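Local coordinates for protein-tyrosine phosphatase mitochondrial 1 (Mus musculus, PDB 3RGO), which dephosphorylates phosphatidylglycerophosphate to phosphatidylglycerol on the mitochondrial route to cardiolipin, and belongs to the dual-specificity branch of the protein-tyrosine phosphatases, at residues V107-L111 / A122-I126; W1-I5 / A13-M19. All coordinates share one frame. Residues are numbered along the deposited sequence.

Contact 1 (V107-L111 / A122-I126); sequences VAAYL and AIEAI
This is a buried helix-helix contact of aliphatic side chains, with no hydrogen bond between the segments, joining two consecutive helices, 102-115 and 119-129, within the group of helices that also includes 72-88 and 137-154. Both segments are regular alpha-helix, with i to i+4 bonds from Leu111 N to Val107 O and from Ile126 N to Ala122 O, each 3.0 Å. The segment axes come within 9.1 Å at an angle of 119° between their N-to-C directions, so the helices cross steeply. The backbones come nearest at two alanines, with the CA atoms of Ala108 and Ala122 5.4 Å apart, and Ala122 CB rests 3.8 Å from Ala108 O and 3.9 Å from Leu111 CB. Helix 102-115 follows the phosphate-binding P-loop that begins at Cys96, the predicted phosphocysteine nucleophile, as in dual-specificity phosphatases; the Val107 side chain is about 10 Å from that of Cys96. One turn on from Ala122, Ile126 (chi1 m, chi2 t) reaches across with CD1 3.7 Å from Val107 CG1 and 3.6 Å from Ala108 N, while its CG1 meets Leu111 CD1 at 3.6 Å. Leu111 is mt and Val107 t. Ile123 has its CA-CB bond directed away, yet its CG1 comes 4.3 Å from Ala108 CB. Leu11 of strand 9-12 touches both Val107 and Ile126, and helix 137-154 packs against Ala108 and Ile123 through Leu143 and Leu140.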
# COMPACT_ATOMS: atom_id res chain seq x y z
N VAL A 107 0.99 3.78 -0.03
CA VAL A 107 1.03 4.05 -1.47
C VAL A 107 1.86 5.30 -1.76
O VAL A 107 2.59 5.35 -2.75
CB VAL A 107 -0.39 4.16 -2.09
CG1 VAL A 107 -0.30 4.61 -3.55
CG2 VAL A 107 -1.14 2.83 -1.99
N ALA A 108 1.75 6.30 -0.89
CA ALA A 108 2.56 7.51 -1.01
C ALA A 108 4.05 7.18 -1.01
O ALA A 108 4.81 7.73 -1.80
CB ALA A 108 2.23 8.51 0.12
N ALA A 109 4.47 6.29 -0.12
CA ALA A 109 5.87 5.94 -0.03
C ALA A 109 6.34 5.26 -1.32
O ALA A 109 7.40 5.58 -1.85
CB ALA A 109 6.12 5.03 1.17
N TYR A 110 5.52 4.34 -1.82
CA TYR A 110 5.76 3.70 -3.11
C TYR A 110 6.00 4.72 -4.22
O TYR A 110 7.01 4.65 -4.93
CB TYR A 110 4.57 2.79 -3.46
CG TYR A 110 4.48 2.39 -4.92
CD1 TYR A 110 5.26 1.36 -5.43
CD2 TYR A 110 3.60 3.04 -5.78
CE1 TYR A 110 5.17 0.99 -6.77
CE2 TYR A 110 3.51 2.68 -7.11
CZ TYR A 110 4.29 1.66 -7.60
OH TYR A 110 4.20 1.30 -8.92
N LEU A 111 5.08 5.68 -4.36
CA LEU A 111 5.20 6.70 -5.40
C LEU A 111 6.43 7.59 -5.21
O LEU A 111 7.10 7.96 -6.18
CB LEU A 111 3.94 7.56 -5.45
CG LEU A 111 2.67 6.82 -5.90
CD1 LEU A 111 1.45 7.72 -5.74
CD2 LEU A 111 2.80 6.33 -7.34
N ALA A 122 3.25 13.10 -4.35
CA ALA A 122 2.68 11.76 -4.28
C ALA A 122 1.26 11.79 -3.72
O ALA A 122 0.34 11.18 -4.27
CB ALA A 122 3.55 10.87 -3.43
N ILE A 123 1.09 12.50 -2.61
CA ILE A 123 -0.21 12.57 -1.95
C ILE A 123 -1.26 13.21 -2.86
O ILE A 123 -2.36 12.70 -3.01
CB ILE A 123 -0.11 13.32 -0.61
CG1 ILE A 123 0.74 12.52 0.38
CG2 ILE A 123 -1.49 13.58 -0.02
CD1 ILE A 123 1.14 13.28 1.63
N GLU A 124 -0.89 14.33 -3.48
CA GLU A 124 -1.79 15.02 -4.39
C GLU A 124 -2.16 14.14 -5.59
O GLU A 124 -3.29 14.21 -6.09
CB GLU A 124 -1.17 16.35 -4.84
CG GLU A 124 -1.13 17.39 -3.71
CD GLU A 124 -0.22 18.56 -4.01
OE1 GLU A 124 -0.73 19.64 -4.38
OE2 GLU A 124 1.01 18.41 -3.86
N ALA A 125 -1.22 13.31 -6.03
CA ALA A 125 -1.50 12.37 -7.13
C ALA A 125 -2.53 11.34 -6.71
O ALA A 125 -3.43 10.99 -7.48
CB ALA A 125 -0.21 11.69 -7.57
N ILE A 126 -2.39 10.83 -5.49
CA ILE A 126 -3.33 9.85 -4.97
C ILE A 126 -4.70 10.50 -4.80
O ILE A 126 -5.72 9.90 -5.13
CB ILE A 126 -2.84 9.26 -3.64
CG1 ILE A 126 -1.55 8.46 -3.86
CG2 ILE A 126 -3.91 8.38 -3.00
CD1 ILE A 126 -0.77 8.19 -2.59

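Contact 2 (W1-I5 / A13-M19); sequences WYHRI and ALPLKNM
The loop between strand 9-12 and helix 20-26, which passes beside the predicted nucleophile Cys96, holds the indole of the first residue, Trp1. Tyr2 to Arg4 form the edge strand, antiparallel to strand 9-12; beyond 9-12 the chain stays extended from Ala13 to Leu16, then turns through helical angles at 17-19, with Met19 N bonded to Leu16 O at 2.9 Å. Ala13 N donates to Trp1 O (2.9 Å, 166°), the two CA atoms 5.8 Å apart. Trp1 (chi1 t, chi2 -85°) swings its ring along the loop so that NE1 donates to Leu14 O at 3.0 Å. The five-membered ring is sandwiched: Ala13 CB makes a CH-pi contact 4.0 Å from its centroid, and Met19 SD (Met19 chi1 m, chi2 t, chi3 p) makes a Met-aromatic contact at 3.9 Å over the opposite face. Leu16 CD1 lies 3.4 Å from Trp1 CZ2. Met19 CE touches Trp1 CD1 at 3.4 Å and Tyr2 CD2 at 4.1 Å; the Tyr2 hydroxyl is hydrogen-bonded to Glu27. Leu16 N also makes a weak hydrogen bond to Met19 SD, 3.4 Å. An indole between CH-pi and Met-aromatic contacts thus marks where the edge strand meets the loop beside the phosphatase active site.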
# COMPACT_ATOMS: atom_id res chain seq x y z
N TRP A 1 -14.86 1.33 -4.33
CA TRP A 1 -14.31 0.51 -3.26
C TRP A 1 -12.80 0.59 -3.28
O TRP A 1 -12.14 0.60 -2.24
CB TRP A 1 -14.74 -0.96 -3.42
CG TRP A 1 -14.48 -1.79 -2.19
CD1 TRP A 1 -13.31 -2.41 -1.84
CD2 TRP A 1 -15.42 -2.09 -1.14
NE1 TRP A 1 -13.46 -3.07 -0.64
CE2 TRP A 1 -14.75 -2.89 -0.19
CE3 TRP A 1 -16.76 -1.76 -0.92
CZ2 TRP A 1 -15.37 -3.37 0.96
CZ3 TRP A 1 -17.38 -2.23 0.23
CH2 TRP A 1 -16.69 -3.03 1.15
N TYR A 2 -12.25 0.64 -4.48
CA TYR A 2 -10.82 0.77 -4.66
C TYR A 2 -10.55 1.49 -5.97
O TYR A 2 -11.42 1.56 -6.84
CB TYR A 2 -10.15 -0.60 -4.66
CG TYR A 2 -10.54 -1.47 -5.84
CD1 TYR A 2 -9.81 -1.45 -7.02
CD2 TYR A 2 -11.64 -2.31 -5.76
CE1 TYR A 2 -10.17 -2.24 -8.10
CE2 TYR A 2 -12.01 -3.11 -6.83
CZ TYR A 2 -11.27 -3.07 -8.00
OH TYR A 2 -11.63 -3.86 -9.06
N HIS A 3 -9.34 2.03 -6.10
CA HIS A 3 -8.92 2.72 -7.31
C HIS A 3 -7.54 2.22 -7.74
O HIS A 3 -6.67 1.98 -6.90
CB HIS A 3 -8.83 4.23 -7.06
CG HIS A 3 -10.16 4.89 -6.83
ND1 HIS A 3 -10.73 4.99 -5.57
CD2 HIS A 3 -11.02 5.49 -7.68
CE1 HIS A 3 -11.88 5.62 -5.67
NE2 HIS A 3 -12.09 5.93 -6.93
N ARG A 4 -7.34 2.08 -9.04
CA ARG A 4 -6.01 1.79 -9.56
C ARG A 4 -5.15 3.05 -9.51
O ARG A 4 -5.58 4.13 -9.93
CB ARG A 4 -6.09 1.25 -11.00
CG ARG A 4 -4.72 1.12 -11.66
CD ARG A 4 -4.78 0.31 -12.94
NE ARG A 4 -5.26 -1.06 -12.72
CZ ARG A 4 -4.49 -2.06 -12.30
NH1 ARG A 4 -3.20 -1.85 -12.04
NH2 ARG A 4 -5.01 -3.27 -12.13
N ILE A 5 -3.94 2.90 -8.97
CA ILE A 5 -3.01 4.03 -8.86
C ILE A 5 -2.10 4.08 -10.08
O ILE A 5 -1.89 5.14 -10.68
CB ILE A 5 -2.17 3.93 -7.57
CG1 ILE A 5 -3.07 3.90 -6.34
CG2 ILE A 5 -1.19 5.09 -7.49
CD1 ILE A 5 -3.95 5.14 -6.17
N ALA A 13 -10.49 -0.01 0.09
CA ALA A 13 -10.95 -0.49 1.39
C ALA A 13 -10.61 -1.97 1.54
O ALA A 13 -10.25 -2.63 0.56
CB ALA A 13 -12.45 -0.25 1.54
N LEU A 14 -10.73 -2.48 2.76
CA LEU A 14 -10.44 -3.90 3.01
C LEU A 14 -11.15 -4.78 1.99
O LEU A 14 -12.33 -4.56 1.69
CB LEU A 14 -10.84 -4.30 4.43
CG LEU A 14 -12.33 -4.37 4.75
CD1 LEU A 14 -12.58 -5.08 6.07
CD2 LEU A 14 -12.95 -2.98 4.75
N PRO A 15 -10.44 -5.77 1.45
CA PRO A 15 -10.95 -6.65 0.40
C PRO A 15 -11.86 -7.71 1.00
O PRO A 15 -11.43 -8.45 1.89
CB PRO A 15 -9.69 -7.32 -0.16
CG PRO A 15 -8.53 -6.64 0.52
CD PRO A 15 -9.05 -6.10 1.80
N LEU A 16 -13.09 -7.79 0.51
CA LEU A 16 -14.02 -8.82 0.94
C LEU A 16 -13.66 -10.16 0.31
O LEU A 16 -13.15 -10.21 -0.81
CB LEU A 16 -15.45 -8.44 0.54
CG LEU A 16 -16.22 -7.43 1.39
CD1 LEU A 16 -15.29 -6.51 2.16
CD2 LEU A 16 -17.17 -6.64 0.51
N LYS A 17 -13.93 -11.24 1.03
CA LYS A 17 -13.75 -12.59 0.49
C LYS A 17 -14.28 -12.70 -0.94
O LYS A 17 -13.62 -13.28 -1.81
CB LYS A 17 -14.48 -13.60 1.37
CG LYS A 17 -14.01 -13.65 2.81
CD LYS A 17 -12.99 -14.74 3.02
CE LYS A 17 -13.07 -15.29 4.44
NZ LYS A 17 -14.44 -15.78 4.73
N ASN A 18 -15.47 -12.14 -1.16
CA ASN A 18 -16.17 -12.29 -2.44
C ASN A 18 -15.51 -11.56 -3.61
O ASN A 18 -15.79 -11.86 -4.77
CB ASN A 18 -17.62 -11.83 -2.29
CG ASN A 18 -17.76 -10.32 -2.41
OD1 ASN A 18 -17.64 -9.59 -1.42
ND2 ASN A 18 -18.03 -9.84 -3.62
N MET A 19 -14.65 -10.60 -3.30
CA MET A 19 -14.01 -9.78 -4.33
C MET A 19 -12.78 -10.47 -4.92
O MET A 19 -12.30 -10.09 -5.99
CB MET A 19 -13.61 -8.42 -3.75
CG MET A 19 -14.77 -7.64 -3.17
SD MET A 19 -14.21 -6.18 -2.27
CE MET A 19 -13.24 -5.36 -3.53

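Contact 1 lies in the core and contact 2 at the surface, their centres about 18 Å apart. The chemistry follows: 107-111 and 122-126 meet through aliphatic side chains without a hydrogen bond between them, whereas 1-5 and 13-19 combine a backbone hydrogen bond, an indole donor and a sulfur-aromatic contact. Ile5, which does not touch 13-19, links segment 1-5 to contact 1, its CG1 4.0 Å from Val107 CG1 and its CG2 4.1 Å from Leu111 CD1. Strand 9-12 also relates them: its Leu11, already against contact 1, also meets Ile5, and the strand runs directly into the loop of contact 2. Contact 1 pairs helix with helix; contact 2 joins the sheet's edge to a loop.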